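Local coordinates for protein Vlm2 (Streptomyces tsusimaensis, PDB 6ECB) that forms the thioesterase domain of a valinomycin nonribosomal peptide synthetase, which probably takes the depsipeptide chain from a phosphopantetheine thioester and releases it, at residues 169-174 / 188-193; 163-168 / 177-182; 50-55 / 201-206; 136-141 / 271-276. All coordinates share one frame; numbering follows the deposited sequence.

Contact 1 (169-174 / 188-193)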
loop_
_atom_site.group_PDB
_atom_site.type_symbol
_atom_site.label_atom_id
_atom_site.label_comp_id
_atom_site.label_asym_id
_atom_site.label_seq_id
_atom_site.Cartn_x
_atom_site.Cartn_y
_atom_site.Cartn_z
ATOM N N GLY A 169 0.265 0.623 -13.995
ATOM C CA GLY A 169 1.172 -0.425 -13.560
ATOM C C GLY A 169 0.456 -1.508 -12.779
ATOM O O GLY A 169 0.606 -2.697 -13.071
ATOM N N MET A 170 -0.348 -1.110 -11.781
ATOM C CA MET A 170 -1.059 -2.087 -10.958
ATOM C C MET A 170 -1.859 -3.054 -11.827
ATOM O O MET A 170 -2.122 -4.185 -11.405
ATOM C CB MET A 170 -2.002 -1.389 -9.954
ATOM C CG MET A 170 -1.345 -0.623 -8.777
ATOM S SD MET A 170 -2.584 0.314 -7.811
ATOM C CE MET A 170 -1.590 1.259 -6.652
ATOM N N LEU A 171 -2.251 -2.631 -13.039
ATOM C CA LEU A 171 -3.086 -3.436 -13.922
ATOM C C LEU A 171 -2.306 -4.068 -15.076
ATOM O O LEU A 171 -2.913 -4.474 -16.072
ATOM C CB LEU A 171 -4.239 -2.595 -14.477
ATOM C CG LEU A 171 -5.288 -2.172 -13.431
ATOM C CD1 LEU A 171 -6.356 -1.262 -14.048
ATOM C CD2 LEU A 171 -5.949 -3.399 -12.797
ATOM N N ASP A 172 -0.980 -4.164 -14.962
ATOM C CA ASP A 172 -0.146 -4.826 -15.975
ATOM C C ASP A 172 -0.393 -4.252 -17.372
ATOM O O ASP A 172 -0.464 -4.970 -18.371
ATOM C CB ASP A 172 -0.371 -6.344 -15.955
ATOM C CG ASP A 172 0.355 -7.030 -14.798
ATOM O OD1 ASP A 172 1.601 -7.131 -14.860
ATOM O OD2 ASP A 172 -0.311 -7.455 -13.823
ATOM N N GLN A 173 -0.493 -2.935 -17.457
ATOM C CA GLN A 173 -0.790 -2.281 -18.717
ATOM C C GLN A 173 0.476 -1.758 -19.392
ATOM O O GLN A 173 1.525 -1.578 -18.769
ATOM C CB GLN A 173 -1.782 -1.134 -18.496
ATOM C CG GLN A 173 -3.156 -1.629 -18.120
ATOM C CD GLN A 173 -3.932 -2.119 -19.313
ATOM O OE1 GLN A 173 -4.070 -3.330 -19.542
ATOM N NE2 GLN A 173 -4.446 -1.179 -20.100
ATOM N N ASP A 174 0.351 -1.546 -20.693
ATOM C CA ASP A 174 1.373 -0.912 -21.514
ATOM C C ASP A 174 1.440 0.565 -21.141
ATOM O O ASP A 174 0.686 1.386 -21.671
ATOM C CB ASP A 174 1.045 -1.099 -22.988
ATOM C CG ASP A 174 2.143 -0.600 -23.898
ATOM O OD1 ASP A 174 2.906 0.302 -23.490
ATOM O OD2 ASP A 174 2.237 -1.116 -25.031
ATOM N N GLN A 188 -10.417 4.738 -20.246
ATOM C CA GLN A 188 -11.278 3.708 -20.814
ATOM C C GLN A 188 -10.504 2.418 -21.045
ATOM O O GLN A 188 -11.052 1.325 -20.866
ATOM C CB GLN A 188 -11.911 4.179 -22.112
ATOM C CG GLN A 188 -12.998 3.235 -22.596
ATOM C CD GLN A 188 -14.107 3.065 -21.570
ATOM O OE1 GLN A 188 -14.705 4.043 -21.125
ATOM N NE2 GLN A 188 -14.366 1.820 -21.171
ATOM N N LEU A 189 -9.227 2.518 -21.428
ATOM C CA LEU A 189 -8.421 1.304 -21.566
ATOM C C LEU A 189 -8.290 0.584 -20.235
ATOM O O LEU A 189 -8.328 -0.650 -20.180
ATOM C CB LEU A 189 -7.031 1.624 -22.111
ATOM C CG LEU A 189 -6.890 1.975 -23.590
ATOM C CD1 LEU A 189 -5.408 2.126 -23.891
ATOM C CD2 LEU A 189 -7.523 0.917 -24.467
ATOM N N LEU A 190 -8.113 1.331 -19.145
ATOM C CA LEU A 190 -8.036 0.685 -17.847
ATOM C C LEU A 190 -9.342 -0.027 -17.516
ATOM O O LEU A 190 -9.331 -1.148 -16.998
ATOM C CB LEU A 190 -7.691 1.700 -16.752
ATOM C CG LEU A 190 -6.367 2.446 -16.898
ATOM C CD1 LEU A 190 -6.140 3.316 -15.676
ATOM C CD2 LEU A 190 -5.197 1.487 -17.088
ATOM N N LEU A 191 -10.481 0.613 -17.796
ATOM C CA LEU A 191 -11.766 -0.022 -17.519
ATOM C C LEU A 191 -11.954 -1.256 -18.395
ATOM O O LEU A 191 -12.427 -2.298 -17.925
ATOM C CB LEU A 191 -12.901 0.987 -17.728
ATOM C CG LEU A 191 -12.860 2.192 -16.782
ATOM C CD1 LEU A 191 -13.889 3.242 -17.177
ATOM C CD2 LEU A 191 -13.096 1.742 -15.362
ATOM N N ASP A 192 -11.580 -1.152 -19.669
ATOM C CA ASP A 192 -11.646 -2.299 -20.568
ATOM C C ASP A 192 -10.861 -3.483 -20.003
ATOM O O ASP A 192 -11.289 -4.642 -20.108
ATOM C CB ASP A 192 -11.100 -1.900 -21.932
ATOM C CG ASP A 192 -12.059 -1.021 -22.722
ATOM O OD1 ASP A 192 -13.242 -0.904 -22.331
ATOM O OD2 ASP A 192 -11.619 -0.450 -23.741
ATOM N N ARG A 193 -9.695 -3.207 -19.427
ATOM C CA ARG A 193 -8.875 -4.249 -18.812
ATOM C C ARG A 193 -9.519 -4.801 -17.547
ATOM O O ARG A 193 -9.402 -5.998 -17.260
ATOM C CB ARG A 193 -7.488 -3.675 -18.514
ATOM C CG ARG A 193 -6.651 -4.432 -17.453
ATOM C CD ARG A 193 -6.256 -5.855 -17.885
ATOM N NE ARG A 193 -5.451 -6.523 -16.860
ATOM C CZ ARG A 193 -5.941 -7.033 -15.730
ATOM N NH1 ARG A 193 -7.242 -6.964 -15.472
ATOM N NH2 ARG A 193 -5.130 -7.610 -14.849
HETATM O O HOH W 1 -3.138 -6.294 -18.448
#
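Arg193 sends CG anti to its backbone N (chi1 160°) and then bends at chi2, which carries its chain across Gln173, itself folded at chi2 (-79°) toward helix 183-194. The two cross obliquely, with the amide and guanidinium planes 83° apart, so they do not stack. Contact is made by the carbonyl tip of the amide: Gln173 OE1 lies 3.5 Å from Arg193 CG, against the aliphatic part of the arginine. Nearer the backbone, Gln173 CG meets a methyl of Leu190, CD2, at 3.9 Å. Leu171 points toward the same helix, and its CD1 comes to 4.2 Å from Leu190 CB. The backbone here is the end of helix 167-170 in the helical insertion between strands 134-137 and 237-241, the lid position of alpha/beta-hydrolase thioesterases. A Schellman motif closes that helix: Asp172, with positive phi, is its C-prime residue, Gln173 N reaches back to Gly168 O and Asp172 N to Gly169 O. Water 1, in the guanidinium plane, accepts from Arg193 NE at 2.8 Å and lies 3.0 Å from Asp172 O, so it probably links turn and helix. Arg193 NH1 forms a salt bridge with Asp197, while Asp172 OD1 pairs with Arg278.

Contact 2 (163-168 / 177-182)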
loop_
_atom_site.group_PDB
_atom_site.type_symbol
_atom_site.label_atom_id
_atom_site.label_comp_id
_atom_site.label_asym_id
_atom_site.label_seq_id
_atom_site.Cartn_x
_atom_site.Cartn_y
_atom_site.Cartn_z
ATOM N N LEU A 163 -1.559 8.406 -14.096
ATOM C CA LEU A 163 -2.461 7.291 -14.361
ATOM C C LEU A 163 -1.687 6.111 -14.925
ATOM O O LEU A 163 -1.796 4.983 -14.432
ATOM C CB LEU A 163 -3.551 7.740 -15.329
ATOM C CG LEU A 163 -4.543 6.693 -15.835
ATOM C CD1 LEU A 163 -5.808 7.368 -16.352
ATOM C CD2 LEU A 163 -3.919 5.821 -16.962
ATOM N N ALA A 164 -0.866 6.367 -15.944
ATOM C CA ALA A 164 -0.137 5.292 -16.614
ATOM C C ALA A 164 0.824 4.595 -15.663
ATOM O O ALA A 164 0.863 3.361 -15.586
ATOM C CB ALA A 164 0.627 5.851 -17.809
ATOM N N MET A 165 1.606 5.374 -14.911
ATOM C CA MET A 165 2.646 4.776 -14.086
ATOM C C MET A 165 2.101 4.141 -12.815
ATOM O O MET A 165 2.703 3.194 -12.304
ATOM C CB MET A 165 3.708 5.824 -13.723
ATOM C CG MET A 165 4.451 6.437 -14.924
ATOM S SD MET A 165 5.068 5.255 -16.164
ATOM C CE MET A 165 5.999 4.127 -15.149
ATOM N N GLY A 166 0.987 4.641 -12.283
ATOM C CA GLY A 166 0.459 4.110 -11.037
ATOM C C GLY A 166 -0.502 2.959 -11.268
ATOM O O GLY A 166 -0.082 1.802 -11.378
ATOM N N ILE A 167 -1.798 3.258 -11.389
ATOM C CA ILE A 167 -2.768 2.181 -11.570
ATOM C C ILE A 167 -2.559 1.465 -12.906
ATOM O O ILE A 167 -2.820 0.260 -13.013
ATOM C CB ILE A 167 -4.207 2.716 -11.396
ATOM C CG1 ILE A 167 -5.202 1.553 -11.403
ATOM C CG2 ILE A 167 -4.549 3.770 -12.467
ATOM C CD1 ILE A 167 -6.449 1.842 -10.619
ATOM N N GLY A 168 -2.084 2.167 -13.945
ATOM C CA GLY A 168 -1.686 1.473 -15.159
ATOM C C GLY A 168 -0.700 0.354 -14.870
ATOM O O GLY A 168 -0.815 -0.753 -15.407
ATOM N N ALA A 177 1.980 3.247 -23.830
ATOM C CA ALA A 177 0.823 3.478 -24.695
ATOM C C ALA A 177 -0.206 4.377 -24.013
ATOM O O ALA A 177 -0.814 5.240 -24.662
ATOM C CB ALA A 177 0.191 2.144 -25.095
ATOM N N LEU A 178 -0.415 4.191 -22.704
ATOM C CA LEU A 178 -1.358 5.041 -21.984
ATOM C C LEU A 178 -0.931 6.505 -22.037
ATOM O O LEU A 178 -1.763 7.392 -22.259
ATOM C CB LEU A 178 -1.491 4.571 -20.536
ATOM C CG LEU A 178 -2.215 3.237 -20.319
ATOM C CD1 LEU A 178 -2.048 2.743 -18.877
ATOM C CD2 LEU A 178 -3.692 3.370 -20.694
ATOM N N LYS A 179 0.365 6.776 -21.845
ATOM C CA LYS A 179 0.852 8.156 -21.866
ATOM C C LYS A 179 0.526 8.852 -23.184
ATOM O O LYS A 179 0.201 10.046 -23.201
ATOM C CB LYS A 179 2.359 8.184 -21.634
ATOM C CG LYS A 179 2.808 7.715 -20.281
ATOM C CD LYS A 179 4.268 7.325 -20.361
ATOM C CE LYS A 179 4.825 6.920 -19.020
ATOM N NZ LYS A 179 6.066 6.114 -19.180
ATOM N N ASP A 180 0.620 8.135 -24.300
ATOM C CA ASP A 180 0.389 8.748 -25.600
ATOM C C ASP A 180 -1.095 8.971 -25.877
ATOM O O ASP A 180 -1.481 9.111 -27.040
ATOM C CB ASP A 180 1.005 7.885 -26.708
ATOM N N LEU A 181 -1.933 9.022 -24.841
ATOM C CA LEU A 181 -3.374 9.044 -25.036
ATOM C C LEU A 181 -4.039 10.195 -24.298
ATOM O O LEU A 181 -3.544 10.651 -23.261
ATOM C CB LEU A 181 -4.019 7.741 -24.545
ATOM C CG LEU A 181 -3.975 6.525 -25.458
ATOM C CD1 LEU A 181 -4.514 5.316 -24.709
ATOM C CD2 LEU A 181 -4.778 6.795 -26.716
ATOM N N PRO A 182 -5.186 10.661 -24.797
ATOM C CA PRO A 182 -6.036 11.543 -23.988
ATOM C C PRO A 182 -6.491 10.858 -22.705
ATOM O O PRO A 182 -6.810 9.669 -22.696
ATOM C CB PRO A 182 -7.220 11.838 -24.912
ATOM C CG PRO A 182 -6.706 11.607 -26.286
ATOM C CD PRO A 182 -5.687 10.516 -26.173
#
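No ring, amide or carboxylate takes part here; the meeting surfaces are aliphatic chains and one thioether, so there are no flat faces or edges to match. The contact lies in the helical lid-like insertion of the alpha/beta-hydrolase fold, where helix 175-179 packs beside the junction of helices 157-165 and 167-170. At its centre Ala164 CB touches Leu178 CB at 3.7 Å, and their CA atoms are the nearest across the segments, 5.5 Å apart. Such close backbones are possible because the small alanine faces the leucine directly. Leu178 keeps CG beside its backbone N (chi1 -70°), which directs CD1 to the junction of the two helices: it meets Leu163 CD2 at 4.1 Å, the two leucines crossing at about a right angle, and lies 3.9 Å from Gly168 CA, where the backbone has no side chain. Leu163 also touches Leu190 and Leu213, extending the apolar layer toward helices 183-194 and 206-220. Lys179 forms the outer border, its NZ in a long, weak ion pair with Asp176. Its chain, extended beyond CG, passes Ala164 CB and runs on to Met165, whose own chain bends at chi2 and chi3 to bring SD within 3.3 Å of Lys179 NZ.

Contact 3 (50-55 / 201-206)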
loop_
_atom_site.group_PDB
_atom_site.type_symbol
_atom_site.label_atom_id
_atom_site.label_comp_id
_atom_site.label_asym_id
_atom_site.label_seq_id
_atom_site.Cartn_x
_atom_site.Cartn_y
_atom_site.Cartn_z
ATOM N N THR A 50 -6.600 2.906 -2.444
ATOM C CA THR A 50 -7.123 1.602 -2.822
ATOM C C THR A 50 -6.238 0.487 -2.286
ATOM O O THR A 50 -5.031 0.670 -2.110
ATOM C CB THR A 50 -7.233 1.483 -4.344
ATOM O OG1 THR A 50 -7.853 0.249 -4.697
ATOM C CG2 THR A 50 -5.874 1.540 -5.015
ATOM N N VAL A 51 -6.876 -0.675 -2.071
ATOM C CA VAL A 51 -6.209 -1.932 -1.716
ATOM C C VAL A 51 -5.819 -2.746 -2.945
ATOM O O VAL A 51 -5.129 -3.773 -2.820
ATOM C CB VAL A 51 -7.134 -2.808 -0.833
ATOM C CG1 VAL A 51 -7.697 -2.038 0.331
ATOM C CG2 VAL A 51 -8.277 -3.385 -1.653
ATOM N N LEU A 52 -6.225 -2.327 -4.133
ATOM C CA LEU A 52 -6.139 -3.239 -5.265
ATOM C C LEU A 52 -4.706 -3.603 -5.630
ATOM O O LEU A 52 -4.482 -4.718 -6.124
ATOM C CB LEU A 52 -6.889 -2.642 -6.434
ATOM C CG LEU A 52 -6.269 -1.594 -7.315
ATOM C CD1 LEU A 52 -5.409 -2.239 -8.400
ATOM C CD2 LEU A 52 -7.454 -0.839 -7.936
ATOM N N GLY A 53 -3.728 -2.746 -5.329
ATOM C CA GLY A 53 -2.328 -3.035 -5.592
ATOM C C GLY A 53 -1.745 -4.165 -4.766
ATOM O O GLY A 53 -0.653 -4.640 -5.094
ATOM N N TYR A 54 -2.446 -4.598 -3.715
ATOM C CA TYR A 54 -2.000 -5.707 -2.872
ATOM C C TYR A 54 -2.654 -7.038 -3.216
ATOM O O TYR A 54 -2.325 -8.056 -2.587
ATOM C CB TYR A 54 -2.288 -5.402 -1.412
ATOM C CG TYR A 54 -1.630 -4.153 -0.888
ATOM C CD1 TYR A 54 -0.251 -4.071 -0.732
ATOM C CD2 TYR A 54 -2.395 -3.069 -0.508
ATOM C CE1 TYR A 54 0.350 -2.938 -0.212
ATOM C CE2 TYR A 54 -1.795 -1.916 0.007
ATOM C CZ TYR A 54 -0.427 -1.863 0.136
ATOM O OH TYR A 54 0.201 -0.742 0.666
ATOM N N ILE A 55 -3.582 -7.066 -4.179
ATOM C CA ILE A 55 -4.348 -8.284 -4.414
ATOM C C ILE A 55 -3.441 -9.405 -4.883
ATOM O O ILE A 55 -3.564 -10.548 -4.430
ATOM C CB ILE A 55 -5.495 -8.023 -5.407
ATOM C CG1 ILE A 55 -6.580 -7.198 -4.705
ATOM C CG2 ILE A 55 -6.065 -9.334 -5.935
ATOM C CD1 ILE A 55 -7.568 -6.580 -5.688
ATOM N N SER A 201 -13.072 -6.600 -10.891
ATOM C CA SER A 201 -14.277 -6.082 -11.543
ATOM C C SER A 201 -15.381 -5.752 -10.545
ATOM O O SER A 201 -16.273 -4.960 -10.863
ATOM C CB SER A 201 -14.792 -7.089 -12.568
ATOM O OG SER A 201 -15.251 -8.262 -11.933
ATOM N N ALA A 202 -15.330 -6.333 -9.348
ATOM C CA ALA A 202 -16.374 -6.106 -8.357
ATOM C C ALA A 202 -16.451 -4.638 -7.965
ATOM O O ALA A 202 -17.545 -4.107 -7.731
ATOM C CB ALA A 202 -16.112 -6.968 -7.121
ATOM N N PHE A 203 -15.300 -3.966 -7.884
ATOM C CA PHE A 203 -15.266 -2.589 -7.422
ATOM C C PHE A 203 -14.676 -1.580 -8.401
ATOM O O PHE A 203 -14.957 -0.389 -8.256
ATOM C CB PHE A 203 -14.475 -2.499 -6.113
ATOM C CG PHE A 203 -13.048 -2.918 -6.245
ATOM C CD1 PHE A 203 -12.082 -2.005 -6.600
ATOM C CD2 PHE A 203 -12.670 -4.238 -6.018
ATOM C CE1 PHE A 203 -10.755 -2.380 -6.718
ATOM C CE2 PHE A 203 -11.331 -4.621 -6.128
ATOM C CZ PHE A 203 -10.379 -3.694 -6.483
ATOM N N LEU A 204 -13.887 -1.999 -9.390
ATOM C CA LEU A 204 -13.169 -1.038 -10.232
ATOM C C LEU A 204 -14.046 -0.582 -11.404
ATOM O O LEU A 204 -13.831 -0.901 -12.574
ATOM C CB LEU A 204 -11.849 -1.638 -10.687
ATOM C CG LEU A 204 -10.872 -0.754 -11.459
ATOM C CD1 LEU A 204 -11.069 0.718 -11.206
ATOM C CD2 LEU A 204 -9.462 -1.174 -11.097
ATOM N N SER A 205 -15.029 0.243 -11.059
ATOM C CA SER A 205 -15.945 0.862 -12.001
ATOM C C SER A 205 -15.380 2.185 -12.523
ATOM O O SER A 205 -14.354 2.678 -12.052
ATOM C CB SER A 205 -17.269 1.136 -11.314
ATOM O OG SER A 205 -16.997 1.945 -10.181
ATOM N N GLU A 206 -16.085 2.773 -13.492
ATOM C CA GLU A 206 -15.717 4.106 -13.972
ATOM C C GLU A 206 -15.678 5.106 -12.820
ATOM O O GLU A 206 -14.741 5.907 -12.700
ATOM C CB GLU A 206 -16.705 4.564 -15.044
ATOM C CG GLU A 206 -16.394 5.942 -15.598
ATOM C CD GLU A 206 -17.460 6.435 -16.557
ATOM O OE1 GLU A 206 -18.200 5.592 -17.102
ATOM O OE2 GLU A 206 -17.562 7.668 -16.741
#
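Both principal side chains, Leu52 and Phe203, hold CG between the backbone N and the carbonyl carbon, the crowded position for a first torsion (chi1 81° and 62°). In this setting the phenylalanine is approached at its rim. Leu52 CB lies 3.6 Å from Phe203 CZ, near the plane of the ring, and Leu52 CD2 sits in that plane, 3.8 Å from Phe203 CE1. Ile55 reaches the same corner tip to tip, its CD1 4.1 Å from Phe203 CZ. The CE1-CZ rim of the ring is therefore pressed against the aliphatic groups of Leu52 and Ile55, while Tyr208 makes an edge-to-face contact with the ring from helix 206-220. Leu204, at the centre of an inverse gamma turn, continues the apolar surface: its CD2 meets Leu52 CD2 at 3.8 Å, and the two leucines cross at about a right angle.

Thr50 OG1 does double duty: it accepts from Leu52 N at 3.1 Å with an N-H...O angle of 163°, an ST turn that fixes the backbone from which Leu52 projects, and it is hydrogen-bonded to Tyr208 OH of helix 206-220. Leu52 also packs on Ile167 and Met170 of helix 167-170, so the contact joins the loop leaving a core strand of the alpha/beta-hydrolase sheet to the helical insertion that packs on it. With 152 Å² buried, the contact between the two segments themselves is apolar and sets no directional bond; the Thr50-Tyr208 hydrogen bond just beyond supplies one.

Contact 4 (136-141 / 271-276)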
loop_
_atom_site.group_PDB
_atom_site.type_symbol
_atom_site.label_atom_id
_atom_site.label_comp_id
_atom_site.label_asym_id
_atom_site.label_seq_id
_atom_site.Cartn_x
_atom_site.Cartn_y
_atom_site.Cartn_z
ATOM N N ILE A 136 7.301 -3.103 5.935
ATOM C CA ILE A 136 7.506 -2.010 4.987
ATOM C C ILE A 136 7.905 -2.612 3.645
ATOM O O ILE A 136 8.897 -3.353 3.536
ATOM C CB ILE A 136 8.573 -1.019 5.479
ATOM C CG1 ILE A 136 8.107 -0.297 6.752
ATOM C CG2 ILE A 136 8.943 -0.039 4.343
ATOM C CD1 ILE A 136 6.871 0.559 6.583
ATOM N N LEU A 137 7.152 -2.266 2.601
ATOM C CA LEU A 137 7.433 -2.749 1.254
ATOM C C LEU A 137 8.085 -1.619 0.455
ATOM O O LEU A 137 7.413 -0.725 -0.070
ATOM C CB LEU A 137 6.158 -3.246 0.589
ATOM C CG LEU A 137 5.490 -4.429 1.291
ATOM C CD1 LEU A 137 4.204 -4.773 0.534
ATOM C CD2 LEU A 137 6.395 -5.642 1.385
ATOM N N ASP A 138 9.412 -1.649 0.437
ATOM C CA ASP A 138 10.251 -0.924 -0.510
ATOM C C ASP A 138 10.070 0.596 -0.508
ATOM O O ASP A 138 10.104 1.232 -1.567
ATOM C CB ASP A 138 10.029 -1.480 -1.931
ATOM C CG ASP A 138 11.156 -1.128 -2.856
ATOM O OD1 ASP A 138 12.323 -1.198 -2.405
ATOM O OD2 ASP A 138 10.884 -0.817 -4.031
ATOM N N THR A 139 9.935 1.212 0.678
ATOM C CA THR A 139 10.049 2.653 0.767
ATOM C C THR A 139 10.945 2.983 1.953
ATOM O O THR A 139 10.788 2.379 3.016
ATOM C CB THR A 139 8.697 3.404 0.944
ATOM O OG1 THR A 139 8.945 4.814 0.951
ATOM C CG2 THR A 139 8.026 3.090 2.208
ATOM N N PRO A 140 11.846 3.944 1.801
ATOM C CA PRO A 140 12.546 4.486 2.969
ATOM C C PRO A 140 11.616 5.342 3.796
ATOM O O PRO A 140 10.550 5.779 3.327
ATOM C CB PRO A 140 13.657 5.355 2.357
ATOM C CG PRO A 140 13.629 5.133 0.910
ATOM C CD PRO A 140 12.231 4.672 0.581
ATOM N N PRO A 141 12.034 5.714 4.992
ATOM C CA PRO A 141 11.183 6.612 5.776
ATOM C C PRO A 141 11.073 7.985 5.157
ATOM O O PRO A 141 10.025 8.632 5.308
ATOM C CB PRO A 141 11.853 6.636 7.166
ATOM C CG PRO A 141 13.128 5.981 7.046
ATOM C CD PRO A 141 13.148 5.150 5.777
ATOM N N GLY A 271 12.770 -7.382 -8.456
ATOM C CA GLY A 271 11.928 -6.401 -9.101
ATOM C C GLY A 271 12.422 -4.990 -8.855
ATOM O O GLY A 271 13.523 -4.756 -8.340
ATOM N N ASP A 272 11.580 -4.039 -9.232
ATOM C CA ASP A 272 11.793 -2.663 -8.798
ATOM C C ASP A 272 10.519 -2.142 -8.145
ATOM O O ASP A 272 9.584 -2.910 -7.907
ATOM C CB ASP A 272 12.251 -1.782 -9.960
ATOM C CG ASP A 272 11.241 -1.705 -11.072
ATOM O OD1 ASP A 272 10.033 -1.545 -10.770
ATOM O OD2 ASP A 272 11.668 -1.782 -12.247
ATOM N N HIS A 273 10.462 -0.842 -7.841
ATOM C CA HIS A 273 9.457 -0.363 -6.901
ATOM C C HIS A 273 8.046 -0.651 -7.399
ATOM O O HIS A 273 7.146 -0.964 -6.603
ATOM C CB HIS A 273 9.635 1.141 -6.659
ATOM C CG HIS A 273 8.747 1.696 -5.582
ATOM N ND1 HIS A 273 8.877 1.341 -4.258
ATOM C CD2 HIS A 273 7.731 2.592 -5.631
ATOM C CE1 HIS A 273 7.973 1.982 -3.537
ATOM N NE2 HIS A 273 7.270 2.755 -4.342
ATOM N N ALA A 274 7.820 -0.496 -8.701
ATOM C CA ALA A 274 6.508 -0.754 -9.290
ATOM C C ALA A 274 6.272 -2.245 -9.530
ATOM O O ALA A 274 5.216 -2.789 -9.176
ATOM C CB ALA A 274 6.384 0.013 -10.605
ATOM N N THR A 275 7.250 -2.934 -10.099
ATOM C CA THR A 275 7.008 -4.301 -10.554
ATOM C C THR A 275 7.107 -5.346 -9.448
ATOM O O THR A 275 6.745 -6.513 -9.684
ATOM C CB THR A 275 7.991 -4.661 -11.657
ATOM O OG1 THR A 275 9.303 -4.836 -11.104
ATOM C CG2 THR A 275 8.017 -3.594 -12.726
ATOM N N MET A 276 7.577 -4.975 -8.254
ATOM C CA MET A 276 7.674 -5.962 -7.188
ATOM C C MET A 276 6.302 -6.492 -6.773
ATOM O O MET A 276 6.229 -7.589 -6.215
ATOM C CB MET A 276 8.368 -5.375 -5.952
ATOM C CG MET A 276 7.702 -4.098 -5.488
ATOM S SD MET A 276 8.181 -3.639 -3.821
ATOM C CE MET A 276 7.318 -4.852 -2.859
#
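Asp138, His273 and Met276 have the largest areas buried here. Asp138 follows strand 134-137 in a positive-phi conformation and points toward the loop 271-276 with CG anti to its backbone N (chi1 -161°). In His273, CG anti to the backbone N places the ring beside Asp138, and the second torsion turns ND1 to the carboxylate. The bond from His273 ND1 to Asp138 OD2 measures 3.0 Å with an N-H...O angle of 154°. The oxygen lies near the imidazole plane, but the donor stands well above the carboxylate plane, and the carboxylate and ring planes are 44° apart. Asp138 OD1 is gripped separately by Thr242 N and His245 NE2, a second shell that should hold the carboxylate in its rotation and favour its anionic form. Met276, with CG in the crowded position between backbone N and carbonyl carbon and a bend at chi3, places SD 3.4 Å from Asp138 CB and CE 4.0 Å from Leu137 CB. The loop is braced within itself, because Thr275 N donates to Asp272 OD1 in an Asx motif and Asp272 N donates to Thr275 OG1. The ring of His273 also stacks on that of His110, next to the GxSxG turn bearing Ser111. An acid after a core strand and a histidine on a late loop are consistent with the Ser111-His273-Asp138 catalytic triad of an alpha/beta-hydrolase thioesterase.

Contacts 1 and 2 share helix 167-170 and interlock along the chain, their segments alternating; their centres are 8 Å apart. Both belong to the helical insertion that follows strand 134-137. Contact 3, centred about 12 Å from contact 1 and about 17 Å from contact 2, touches both and ties that insertion to the loop after strand 40-44. Contact 4 lies at the C-terminal ends of the parallel strands, 20 to 21 Å from the other three centres and without touching them. The segments of contacts 3 and 4 also alternate along the chain. Contacts 1 and 2 nest inside the loops closed by contacts 3 and 4, as expected for a lid inserted into a hydrolase core beside the probable active site.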